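Local coordinates for oxidoreductase, 2OG-Fe oxygenase family protein, putative, expressed (Oryza sativa subsp. japonica, PDB 5XEG), which probably acts as an iron(II)- and 2-oxoglutarate-dependent dioxygenase of the AlkB family, this chain being its 2OG-Fe(II) oxygenase domain, at residues G40-P45 with Q56-G61. Numbering follows the deposited sequence.
Sequences GGFYTP and QMMCLG
Tyr43 and Met57 grip each other through a reciprocal pair of backbone hydrogen bonds, Tyr43 N to Met57 O at 3.0 Å and Met57 N to Tyr43 O at 2.9 Å. They form a single antiparallel bridge of the hydrogen-bonded kind. Their side chains run alongside each other in the same direction: in both, CG sits between the backbone N and the carbonyl carbon (chi1 67° and 60°), which brings Met57 CG over one face of the tyrosine ring, offset toward its rim. Farther out, Met57 bends at its last torsion, and its CE ends 3.8 Å from Tyr43 OH. Met57 SD, oblique to the ring in a Met-aromatic contact, also packs 3.8 Å from Pro45 CB. With Tyr43 cut back to an alanine, Met57 would probably lose the ring face against its CG and the hydroxyl beside its CE, leaving a gap there and the thioether less restrained on that side. Phe42 and Met58 form a second Met-aromatic pair, in which Met58 CG stands over the ring centre as a CH-pi contact, 3.9 Å from the centroid, and SD follows over the same face. A turn about its CG-SD bond (chi3 -71°) carries Met58 CE to 3.4 Å from Gly40 O. That carbonyl also shares a water with Cys59 O, extending the link past the bridge. The loop thus flanks the outermost strand 55-59, whose other neighbour, strand 124-131, belongs to the major sheet of the double-stranded beta-helix; the side chain of Met57 lies about 4 Å from those of Arg48 and Asn128, both 2-oxoglutarate-binding, and about 7 Å from the bound 2-oxoglutarate, placing this edge in the second shell of the cosubstrate pocket.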
loop_
_atom_site.group_PDB
_atom_site.type_symbol
_atom_site.label_atom_id
_atom_site.label_comp_id
_atom_site.label_asym_id
_atom_site.label_seq_id
_atom_site.Cartn_x
_atom_site.Cartn_y
_atom_site.Cartn_z
ATOM N N GLY A 40 -14.332 11.526 -7.810
ATOM C CA GLY A 40 -13.709 10.713 -6.753
ATOM C C GLY A 40 -12.222 10.405 -7.000
ATOM O O GLY A 40 -11.649 9.428 -6.405
ATOM N N GLY A 41 -11.609 11.267 -7.795
ATOM C CA GLY A 41 -10.214 11.145 -8.190
ATOM C C GLY A 41 -9.232 11.731 -7.159
ATOM O O GLY A 41 -9.637 12.011 -5.970
ATOM N N PHE A 42 -7.991 11.876 -7.590
ATOM C CA PHE A 42 -6.902 12.324 -6.652
ATOM C C PHE A 42 -7.141 13.714 -6.092
ATOM O O PHE A 42 -7.691 14.639 -6.784
ATOM C CB PHE A 42 -5.571 12.352 -7.337
ATOM C CG PHE A 42 -4.974 11.010 -7.545
ATOM C CD1 PHE A 42 -4.359 10.340 -6.511
ATOM C CD2 PHE A 42 -5.033 10.385 -8.767
ATOM C CE1 PHE A 42 -3.794 9.068 -6.690
ATOM C CE2 PHE A 42 -4.531 9.119 -8.930
ATOM C CZ PHE A 42 -3.867 8.455 -7.891
ATOM N N TYR A 43 -6.797 13.879 -4.825
ATOM C CA TYR A 43 -6.802 15.163 -4.204
ATOM C C TYR A 43 -5.656 15.218 -3.170
ATOM O O TYR A 43 -5.094 14.212 -2.780
ATOM C CB TYR A 43 -8.092 15.450 -3.480
ATOM C CG TYR A 43 -8.398 14.629 -2.279
ATOM C CD1 TYR A 43 -8.901 13.340 -2.404
ATOM C CD2 TYR A 43 -8.171 15.142 -0.965
ATOM C CE1 TYR A 43 -9.200 12.551 -1.323
ATOM C CE2 TYR A 43 -8.511 14.391 0.151
ATOM C CZ TYR A 43 -9.013 13.105 -0.025
ATOM O OH TYR A 43 -9.373 12.267 1.005
ATOM N N THR A 44 -5.322 16.438 -2.807
ATOM C CA THR A 44 -4.267 16.689 -1.820
ATOM C C THR A 44 -4.924 16.706 -0.470
ATOM O O THR A 44 -5.721 17.594 -0.188
ATOM C CB THR A 44 -3.537 17.991 -2.119
ATOM O OG1 THR A 44 -3.009 17.958 -3.447
ATOM C CG2 THR A 44 -2.424 18.214 -1.144
ATOM N N PRO A 45 -4.586 15.714 0.426
ATOM C CA PRO A 45 -5.232 15.647 1.741
ATOM C C PRO A 45 -4.780 16.799 2.601
ATOM O O PRO A 45 -3.559 17.156 2.576
ATOM C CB PRO A 45 -4.775 14.316 2.274
ATOM C CG PRO A 45 -3.454 14.074 1.647
ATOM C CD PRO A 45 -3.594 14.643 0.261
ATOM N N GLN A 56 -0.663 13.082 -3.105
ATOM C CA GLN A 56 -2.088 13.078 -3.367
ATOM C C GLN A 56 -2.661 11.668 -3.187
ATOM O O GLN A 56 -1.937 10.670 -3.252
ATOM C CB GLN A 56 -2.284 13.498 -4.840
ATOM C CG GLN A 56 -1.707 14.902 -5.209
ATOM C CD GLN A 56 -1.750 15.063 -6.746
ATOM O OE1 GLN A 56 -2.815 15.197 -7.260
ATOM N NE2 GLN A 56 -0.598 14.969 -7.451
ATOM N N MET A 57 -3.961 11.576 -2.953
ATOM C CA MET A 57 -4.577 10.294 -2.651
ATOM C C MET A 57 -5.952 10.185 -3.251
ATOM O O MET A 57 -6.593 11.198 -3.533
ATOM C CB MET A 57 -4.642 10.031 -1.141
ATOM C CG MET A 57 -5.445 11.079 -0.380
ATOM S SD MET A 57 -5.536 10.730 1.413
ATOM C CE MET A 57 -6.793 9.473 1.415
ATOM N N MET A 58 -6.404 8.957 -3.366
ATOM C CA MET A 58 -7.818 8.683 -3.612
ATOM C C MET A 58 -8.098 7.308 -3.165
ATOM O O MET A 58 -7.178 6.462 -3.105
ATOM C CB MET A 58 -8.174 8.835 -5.108
ATOM C CG MET A 58 -7.511 7.911 -6.083
ATOM S SD MET A 58 -8.392 7.685 -7.738
ATOM C CE MET A 58 -9.743 6.763 -7.123
ATOM N N CYS A 59 -9.354 7.076 -2.790
ATOM C CA CYS A 59 -9.760 5.777 -2.315
ATOM C C CYS A 59 -10.545 5.033 -3.366
ATOM O O CYS A 59 -11.269 5.660 -4.167
ATOM C CB CYS A 59 -10.576 5.910 -1.050
ATOM S SG CYS A 59 -9.552 6.528 0.364
ATOM N N LEU A 60 -10.419 3.704 -3.333
ATOM C CA LEU A 60 -11.366 2.802 -4.057
ATOM C C LEU A 60 -12.095 1.931 -3.044
ATOM O O LEU A 60 -11.511 1.577 -2.050
ATOM C CB LEU A 60 -10.628 1.898 -5.040
ATOM C CG LEU A 60 -9.551 2.564 -5.860
ATOM C CD1 LEU A 60 -8.740 1.507 -6.628
ATOM C CD2 LEU A 60 -10.193 3.528 -6.831
ATOM N N GLY A 61 -13.372 1.608 -3.305
ATOM C CA GLY A 61 -14.198 0.853 -2.370
ATOM C C GLY A 61 -14.786 1.801 -1.359
ATOM O O GLY A 61 -15.449 2.771 -1.751
HETATM O O HOH W 1 -12.383 8.073 -4.371
#